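Local coordinates for Thiol:disulfide interchange protein (Klebsiella pneumoniae, PDB 6DXN) that probably acts as a periplasmic thiol:disulfide oxidoreductase of the DsbA subfamily, with a thioredoxin-type redox centre, at residues L74-A79 with E122-M127; K92-G97 with A108-V113; E96-Q99 with D103-T106. One frame throughout, in Å; residues are numbered along the deposited sequence.

Contact 1: L74-A79 with E122-M127; sequences LTEAWA and EKYAEM
The phenol ring of Tyr124 meets helix 71-83 with its edge: the CA of Ala77 sits near the ring plane beyond the hydroxyl, and a water lies in the plane at the same end. On one face side, Val111 of helix 107-115 brings its CG2 methyl over the CD2 edge of the ring and not over its centre; Phe114 of that helix adds an edge-to-face ring contact. The backbones themselves stay well apart, with Ala77 CA and Tyr124 CA separated by 8.9 Å, and the tyrosine spans the gap. Its CG lies anti to the backbone N (chi1 -173°), which carries the ring out from helix 121-129 until Tyr124 OH rests 3.2 Å from Ala77 CA and 3.4 Å from Ala77 CB. The small alanine lets this oxygen come close to the helix backbone. Both helices belong to the all-helical segment that DsbA proteins carry between the beta-alpha-beta and beta-beta-alpha parts of the thioredoxin fold; here that segment lies between strands 60-63 and 154-157. The polar side of the contact runs through the water. Tyr124 OH donates to it over 2.6 Å, at about 126° to the CZ-OH bond, as suits a phenol proton held in the ring plane. The same water donates in turn to Glu76 OE1 at 2.5 Å. Glu76 reaches it with CG anti to the backbone N (chi1 178°), its chain running alongside the phenol end with CG 4.4 Å from Tyr124 OH. Its OE1 also accepts from Gln128 NE2, so two donors grip one carboxylate oxygen and tie the glutamate directly to helix 121-129.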
loop_
_atom_site.group_PDB
_atom_site.type_symbol
_atom_site.label_atom_id
_atom_site.label_comp_id
_atom_site.label_asym_id
_atom_site.label_seq_id
_atom_site.Cartn_x
_atom_site.Cartn_y
_atom_site.Cartn_z
ATOM N N LEU A 74 -1.229 8.514 10.281
ATOM C CA LEU A 74 -0.867 8.222 8.899
ATOM C C LEU A 74 -1.958 7.394 8.192
ATOM O O LEU A 74 -2.232 7.648 7.037
ATOM C CB LEU A 74 0.482 7.497 8.881
ATOM C CG LEU A 74 1.693 8.351 9.253
ATOM C CD1 LEU A 74 2.903 7.485 9.553
ATOM C CD2 LEU A 74 2.003 9.377 8.168
ATOM N N THR A 75 -2.557 6.414 8.882
ATOM C CA THR A 75 -3.636 5.610 8.269
ATOM C C THR A 75 -4.822 6.537 7.987
ATOM O O THR A 75 -5.533 6.365 7.017
ATOM C CB THR A 75 -4.020 4.405 9.142
ATOM O OG1 THR A 75 -2.849 3.620 9.343
ATOM C CG2 THR A 75 -5.095 3.535 8.530
ATOM N N GLU A 76 -4.982 7.551 8.848
ATOM C CA GLU A 76 -6.022 8.522 8.694
ATOM C C GLU A 76 -5.672 9.456 7.532
ATOM O O GLU A 76 -6.526 9.769 6.705
ATOM C CB GLU A 76 -6.202 9.300 9.998
ATOM C CG GLU A 76 -7.250 10.388 9.919
ATOM C CD GLU A 76 -7.419 11.141 11.225
ATOM O OE1 GLU A 76 -6.419 11.697 11.720
ATOM O OE2 GLU A 76 -8.537 11.138 11.756
ATOM N N ALA A 77 -4.402 9.888 7.479
ATOM C CA ALA A 77 -3.964 10.797 6.428
ATOM C C ALA A 77 -4.102 10.126 5.054
ATOM O O ALA A 77 -4.494 10.773 4.074
ATOM C CB ALA A 77 -2.551 11.242 6.689
ATOM N N TRP A 78 -3.822 8.819 4.994
ATOM C CA TRP A 78 -3.908 8.104 3.703
ATOM C C TRP A 78 -5.383 8.023 3.258
ATOM O O TRP A 78 -5.709 8.213 2.075
ATOM C CB TRP A 78 -3.204 6.747 3.828
ATOM C CG TRP A 78 -3.007 6.003 2.542
ATOM C CD1 TRP A 78 -3.427 4.734 2.268
ATOM C CD2 TRP A 78 -2.370 6.481 1.344
ATOM N NE1 TRP A 78 -3.074 4.383 0.997
ATOM C CE2 TRP A 78 -2.430 5.432 0.401
ATOM C CE3 TRP A 78 -1.741 7.679 0.977
ATOM C CZ2 TRP A 78 -1.897 5.547 -0.881
ATOM C CZ3 TRP A 78 -1.239 7.802 -0.303
ATOM C CH2 TRP A 78 -1.310 6.743 -1.214
ATOM N N ALA A 79 -6.272 7.770 4.225
ATOM C CA ALA A 79 -7.712 7.670 3.979
ATOM C C ALA A 79 -8.254 9.012 3.474
ATOM O O ALA A 79 -9.024 9.048 2.509
ATOM C CB ALA A 79 -8.412 7.212 5.232
ATOM N N GLU A 122 -8.831 23.309 8.447
ATOM C CA GLU A 122 -10.281 23.204 8.683
ATOM C C GLU A 122 -10.894 22.132 7.769
ATOM O O GLU A 122 -11.755 21.371 8.197
ATOM C CB GLU A 122 -11.002 24.534 8.444
ATOM C CG GLU A 122 -10.722 25.596 9.494
ATOM C CD GLU A 122 -9.333 26.211 9.456
ATOM O OE1 GLU A 122 -8.559 25.880 8.534
ATOM O OE2 GLU A 122 -9.042 27.035 10.336
ATOM N N LYS A 123 -10.458 22.091 6.504
ATOM C CA LYS A 123 -10.977 21.090 5.555
ATOM C C LYS A 123 -10.438 19.705 5.951
ATOM O O LYS A 123 -11.131 18.695 5.818
ATOM C CB LYS A 123 -10.615 21.465 4.112
ATOM C CG LYS A 123 -11.080 20.489 3.029
ATOM C CD LYS A 123 -12.588 20.375 2.836
ATOM C CE LYS A 123 -12.961 19.341 1.789
ATOM N NZ LYS A 123 -14.427 19.282 1.551
ATOM N N TYR A 124 -9.210 19.665 6.481
ATOM C CA TYR A 124 -8.621 18.383 6.877
ATOM C C TYR A 124 -9.398 17.805 8.069
ATOM O O TYR A 124 -9.653 16.605 8.123
ATOM C CB TYR A 124 -7.127 18.514 7.175
ATOM C CG TYR A 124 -6.469 17.183 7.418
ATOM C CD1 TYR A 124 -6.108 16.371 6.355
ATOM C CD2 TYR A 124 -6.264 16.704 8.699
ATOM C CE1 TYR A 124 -5.538 15.125 6.558
ATOM C CE2 TYR A 124 -5.687 15.462 8.920
ATOM C CZ TYR A 124 -5.319 14.671 7.844
ATOM O OH TYR A 124 -4.742 13.449 8.045
ATOM N N ALA A 125 -9.781 18.679 9.007
ATOM C CA ALA A 125 -10.539 18.285 10.188
ATOM C C ALA A 125 -11.927 17.788 9.762
ATOM O O ALA A 125 -12.444 16.805 10.306
ATOM C CB ALA A 125 -10.620 19.446 11.157
ATOM N N GLU A 126 -12.517 18.469 8.773
ATOM C CA GLU A 126 -13.840 18.109 8.250
ATOM C C GLU A 126 -13.786 16.702 7.636
ATOM O O GLU A 126 -14.699 15.900 7.838
ATOM C CB GLU A 126 -14.318 19.151 7.235
ATOM C CG GLU A 126 -14.679 20.496 7.855
ATOM C CD GLU A 126 -14.976 21.601 6.853
ATOM O OE1 GLU A 126 -14.913 21.329 5.638
ATOM O OE2 GLU A 126 -15.263 22.737 7.288
HETATM N N MSE A 127 -12.704 16.413 6.900
HETATM C CA MSE A 127 -12.527 15.109 6.250
HETATM C C MSE A 127 -12.269 14.012 7.254
HETATM O O MSE A 127 -12.753 12.896 7.091
HETATM C CB MSE A 127 -11.441 15.226 5.177
HETATM C CG MSE A 127 -12.029 16.032 4.012
HETATM SE SE MSE A 127 -10.840 16.151 2.444
HETATM C CE MSE A 127 -9.232 16.940 3.255
HETATM O O HOH W 1 -4.404 12.251 10.375
#

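Contact 2: K92-G97 with A108-V113; sequences KLLFEG and ADIVKV
Leu93 and Leu94 face Val113 and Ile110 across two helical segments whose axes pass 10.5 Å apart and run roughly antiparallel, at 139° between their N-to-C directions. The nearest backbone pairs are Leu93 with Val113, CA to CA 7.0 Å, and Leu94 with Ile110, CA to CA 7.5 Å. Val113 serves both leucines with separate methyls. Its CG1, anti to the backbone N (chi1 177°), reaches Leu93, touching CB at 3.6 Å and the Leu93 CD1 methyl at 4.0 Å; the two side chains meet at a slant. Its other methyl, CG2, turns to the next residue and lies 4.4 Å from Leu94 CD2, a looser approach. That same Leu94 CD2 also meets Ile110, whose CG2 comes to 4.0 Å, the leucine and isoleucine side chains lying at about a right angle. One Leu94 methyl thus touches two branched residues a turn apart on the facing helix, which it meets in clearly different directions. All of this is apolar, and only 175 Å² is buried directly between the segments, in keeping with the wide axis spacing. Further side chains complete the core: Ile104 from the connecting loop touches Leu94, Ile110 and Val113, while Leu74 of helix 71-83 packs against Leu94 and Ile110. Another side of helix 87-99 is turned elsewhere, with Phe95 meeting Tyr37 and Cys36 of helix 34-41. Helix 87-99 therefore packs between helix 34-41, which carries part of the probable redox-active CxxC motif, and helix 107-115, and with the latter it forms a splayed helix-loop-helix pair within the helical insertion that distinguishes DsbA from thioredoxin itself.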
loop_
_atom_site.group_PDB
_atom_site.type_symbol
_atom_site.label_atom_id
_atom_site.label_comp_id
_atom_site.label_asym_id
_atom_site.label_seq_id
_atom_site.Cartn_x
_atom_site.Cartn_y
_atom_site.Cartn_z
ATOM N N LYS A 92 4.418 10.563 -1.840
ATOM C CA LYS A 92 5.887 10.802 -1.820
ATOM C C LYS A 92 6.286 11.803 -0.730
ATOM O O LYS A 92 7.390 11.705 -0.182
ATOM C CB LYS A 92 6.381 11.285 -3.190
ATOM C CG LYS A 92 6.274 10.263 -4.314
ATOM C CD LYS A 92 6.754 10.775 -5.666
ATOM C CE LYS A 92 6.473 9.825 -6.817
ATOM N NZ LYS A 92 7.097 8.493 -6.617
ATOM N N LEU A 93 5.392 12.745 -0.420
ATOM C CA LEU A 93 5.642 13.802 0.568
ATOM C C LEU A 93 5.634 13.242 1.999
ATOM O O LEU A 93 6.336 13.786 2.874
ATOM C CB LEU A 93 4.593 14.902 0.390
ATOM C CG LEU A 93 4.536 15.525 -1.005
ATOM C CD1 LEU A 93 3.352 16.471 -1.124
ATOM C CD2 LEU A 93 5.834 16.244 -1.345
ATOM N N LEU A 94 4.863 12.170 2.235
ATOM C CA LEU A 94 4.812 11.546 3.570
ATOM C C LEU A 94 6.058 10.679 3.774
ATOM O O LEU A 94 6.612 10.658 4.868
ATOM C CB LEU A 94 3.515 10.746 3.742
ATOM C CG LEU A 94 2.244 11.579 3.908
ATOM C CD1 LEU A 94 1.000 10.723 3.756
ATOM C CD2 LEU A 94 2.234 12.298 5.249
ATOM N N PHE A 95 6.474 9.955 2.720
ATOM C CA PHE A 95 7.674 9.152 2.778
ATOM C C PHE A 95 8.884 10.068 3.013
ATOM O O PHE A 95 9.753 9.749 3.814
ATOM C CB PHE A 95 7.902 8.349 1.497
ATOM C CG PHE A 95 7.105 7.073 1.365
ATOM C CD1 PHE A 95 7.400 5.975 2.158
ATOM C CD2 PHE A 95 6.119 6.944 0.400
ATOM C CE1 PHE A 95 6.695 4.787 2.022
ATOM C CE2 PHE A 95 5.423 5.755 0.259
ATOM C CZ PHE A 95 5.701 4.685 1.079
ATOM N N GLU A 96 8.936 11.186 2.282
ATOM C CA GLU A 96 10.035 12.149 2.447
ATOM C C GLU A 96 9.978 12.726 3.872
ATOM O O GLU A 96 10.976 12.715 4.590
ATOM C CB GLU A 96 9.972 13.247 1.383
ATOM C CG GLU A 96 10.258 12.755 -0.031
ATOM C CD GLU A 96 10.179 13.815 -1.114
ATOM O OE1 GLU A 96 10.103 15.024 -0.767
ATOM O OE2 GLU A 96 10.205 13.436 -2.312
ATOM N N GLY A 97 8.787 13.177 4.283
ATOM C CA GLY A 97 8.584 13.785 5.620
ATOM C C GLY A 97 8.986 12.864 6.766
ATOM O O GLY A 97 9.245 13.327 7.893
ATOM N N ALA A 108 0.157 17.025 13.870
ATOM C CA ALA A 108 -0.007 18.383 13.339
ATOM C C ALA A 108 0.920 18.606 12.134
ATOM O O ALA A 108 0.615 19.420 11.256
ATOM C CB ALA A 108 0.242 19.406 14.426
ATOM N N ASP A 109 2.028 17.857 12.084
ATOM C CA ASP A 109 2.998 17.982 10.992
ATOM C C ASP A 109 2.487 17.307 9.714
ATOM O O ASP A 109 2.879 17.701 8.602
ATOM C CB ASP A 109 4.361 17.410 11.386
ATOM C CG ASP A 109 5.120 18.287 12.361
ATOM O OD1 ASP A 109 4.665 19.425 12.595
ATOM O OD2 ASP A 109 6.158 17.824 12.870
ATOM N N ILE A 110 1.661 16.267 9.869
ATOM C CA ILE A 110 1.095 15.581 8.709
ATOM C C ILE A 110 0.120 16.535 8.008
ATOM O O ILE A 110 0.068 16.574 6.782
ATOM C CB ILE A 110 0.426 14.250 9.112
ATOM C CG1 ILE A 110 1.452 13.250 9.653
ATOM C CG2 ILE A 110 -0.354 13.680 7.939
ATOM C CD1 ILE A 110 0.852 11.981 10.232
ATOM N N VAL A 111 -0.634 17.306 8.805
ATOM C CA VAL A 111 -1.608 18.262 8.297
ATOM C C VAL A 111 -0.889 19.324 7.459
ATOM O O VAL A 111 -1.429 19.775 6.450
ATOM C CB VAL A 111 -2.432 18.901 9.435
ATOM C CG1 VAL A 111 -3.203 20.124 8.963
ATOM C CG2 VAL A 111 -3.368 17.902 10.089
ATOM N N LYS A 112 0.333 19.693 7.873
ATOM C CA LYS A 112 1.109 20.710 7.149
ATOM C C LYS A 112 1.374 20.251 5.709
ATOM O O LYS A 112 1.423 21.073 4.822
ATOM C CB LYS A 112 2.406 21.081 7.878
ATOM C CG LYS A 112 2.204 21.829 9.191
ATOM C CD LYS A 112 3.444 22.533 9.711
ATOM C CE LYS A 112 4.646 21.622 9.856
ATOM N NZ LYS A 112 5.809 22.346 10.419
ATOM N N VAL A 113 1.521 18.942 5.480
ATOM C CA VAL A 113 1.753 18.435 4.110
ATOM C C VAL A 113 0.534 18.784 3.238
ATOM O O VAL A 113 0.673 19.275 2.104
ATOM C CB VAL A 113 2.039 16.917 4.099
ATOM C CG1 VAL A 113 2.194 16.384 2.680
ATOM C CG2 VAL A 113 3.262 16.557 4.930
#

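Contact 3: E96-Q99 with D103-T106; sequences EGLQ and DIKT
This is the C-terminal end of helix 87-99, where the loop leading to helix 107-115 folds back on the last turn. Gly97 and Ile104 are the closest backbone pair, CA to CA 5.1 Å. The carbonyl oxygen of Gly97 takes two successive amides from the loop. Ile104 N donates at 2.9 Å to Gly97 O with an N-H...O angle of 152°, while Asp103 N, 3.0 Å from Gly97 O, makes only a weak, strongly bent bond of 122°. The fork fixes the returning chain against a carbonyl of the final helical turn. Ile104 lies directly against the glycine backbone, its CD1 3.5 Å from Gly97 CA and its CG1 3.7 Å from the same Gly97 CA. This helix-loop-helix connection lies within the helical insertion of the DsbA thioredoxin fold. Leu98 adds an apolar touch at the loop, with CD2 3.7 Å from Ile104 O and 4.3 Å from Ile104 CB. Asp103 bends back, its CG between the backbone N and carbonyl carbon (chi1 63°), which lays OD1 beside the glycine, 3.4 Å from Gly97 CA. Gly97 O stands equally close, but both oxygens are acceptors, so their proximity would be mildly unfavourable unless offset by the amide donors. Beyond the contact, Thr106 N-caps the next helix through Asp109 N, and Asp109 OD2 in return accepts Lys105 N. Gln99 NE2 reaches the carbonyls of Phe31 and Cys33, at the edge of the predicted redox-active CxxC site.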
loop_
_atom_site.group_PDB
_atom_site.type_symbol
_atom_site.label_atom_id
_atom_site.label_comp_id
_atom_site.label_asym_id
_atom_site.label_seq_id
_atom_site.Cartn_x
_atom_site.Cartn_y
_atom_site.Cartn_z
ATOM N N GLU A 96 8.936 11.186 2.282
ATOM C CA GLU A 96 10.035 12.149 2.447
ATOM C C GLU A 96 9.978 12.726 3.872
ATOM O O GLU A 96 10.976 12.715 4.590
ATOM C CB GLU A 96 9.972 13.247 1.383
ATOM C CG GLU A 96 10.258 12.755 -0.031
ATOM C CD GLU A 96 10.179 13.815 -1.114
ATOM O OE1 GLU A 96 10.103 15.024 -0.767
ATOM O OE2 GLU A 96 10.205 13.436 -2.312
ATOM N N GLY A 97 8.787 13.177 4.283
ATOM C CA GLY A 97 8.584 13.785 5.620
ATOM C C GLY A 97 8.986 12.864 6.766
ATOM O O GLY A 97 9.245 13.327 7.893
ATOM N N LEU A 98 9.071 11.559 6.484
ATOM C CA LEU A 98 9.389 10.571 7.507
ATOM C C LEU A 98 10.782 9.961 7.334
ATOM O O LEU A 98 11.475 9.726 8.344
ATOM C CB LEU A 98 8.317 9.474 7.474
ATOM C CG LEU A 98 6.982 9.867 8.094
ATOM C CD1 LEU A 98 5.848 9.011 7.574
ATOM C CD2 LEU A 98 7.060 9.804 9.610
ATOM N N GLN A 99 11.226 9.771 6.086
ATOM C CA GLN A 99 12.464 9.034 5.859
ATOM C C GLN A 99 13.581 9.870 5.226
ATOM O O GLN A 99 14.738 9.432 5.224
ATOM C CB GLN A 99 12.168 7.832 4.963
ATOM C CG GLN A 99 11.071 6.939 5.514
ATOM C CD GLN A 99 11.021 5.623 4.781
ATOM O OE1 GLN A 99 12.051 5.027 4.471
ATOM N NE2 GLN A 99 9.815 5.141 4.527
ATOM N N ASP A 103 10.911 15.388 9.242
ATOM C CA ASP A 103 10.375 16.597 9.836
ATOM C C ASP A 103 8.916 16.341 10.235
ATOM O O ASP A 103 8.258 17.229 10.751
ATOM C CB ASP A 103 10.562 17.813 8.925
ATOM C CG ASP A 103 9.840 17.739 7.594
ATOM O OD1 ASP A 103 9.216 16.692 7.308
ATOM O OD2 ASP A 103 9.900 18.735 6.858
ATOM N N ILE A 104 8.413 15.126 9.956
ATOM C CA ILE A 104 7.072 14.764 10.416
ATOM C C ILE A 104 7.249 13.986 11.723
ATOM O O ILE A 104 7.583 12.803 11.713
ATOM C CB ILE A 104 6.254 13.977 9.370
ATOM C CG1 ILE A 104 6.045 14.787 8.087
ATOM C CG2 ILE A 104 4.926 13.544 9.975
ATOM C CD1 ILE A 104 5.320 14.036 6.991
ATOM N N LYS A 105 7.016 14.684 12.840
ATOM C CA LYS A 105 7.192 14.123 14.167
ATOM C C LYS A 105 5.845 13.980 14.880
ATOM O O LYS A 105 5.693 13.095 15.718
ATOM C CB LYS A 105 8.112 15.036 14.987
ATOM C CG LYS A 105 9.491 15.292 14.397
ATOM C CD LYS A 105 10.200 16.453 15.086
ATOM C CE LYS A 105 11.634 16.646 14.643
ATOM N NZ LYS A 105 12.507 15.549 15.124
ATOM N N THR A 106 4.877 14.835 14.519
ATOM C CA THR A 106 3.549 14.862 15.163
ATOM C C THR A 106 2.411 14.813 14.133
ATOM O O THR A 106 2.618 15.034 12.941
ATOM C CB THR A 106 3.340 16.172 15.930
ATOM O OG1 THR A 106 3.322 17.209 14.949
ATOM C CG2 THR A 106 4.404 16.465 16.969
#

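All three contacts bury their main touching residues, yet they differ in chemistry. Contact 2 is purely apolar; contact 1 reaches its partner through one tyrosine and a water bridge; contact 3 relies on backbone amides, with a partly exposed aspartate at its margin. Contacts 2 and 3 share helix 87-99 and lie with centres about 6 Å apart, Ile104 linking them: its CG2 is 3.5 Å from Ile110 CG1. Contact 1, about 12 Å from contact 2 between centres, encloses both others along the chain. It meets contact 2 through helix 107-115, where Ala77 CB is 3.5 Å from Ile110 CG2, while Leu74 also reaches Leu98 of contact 3.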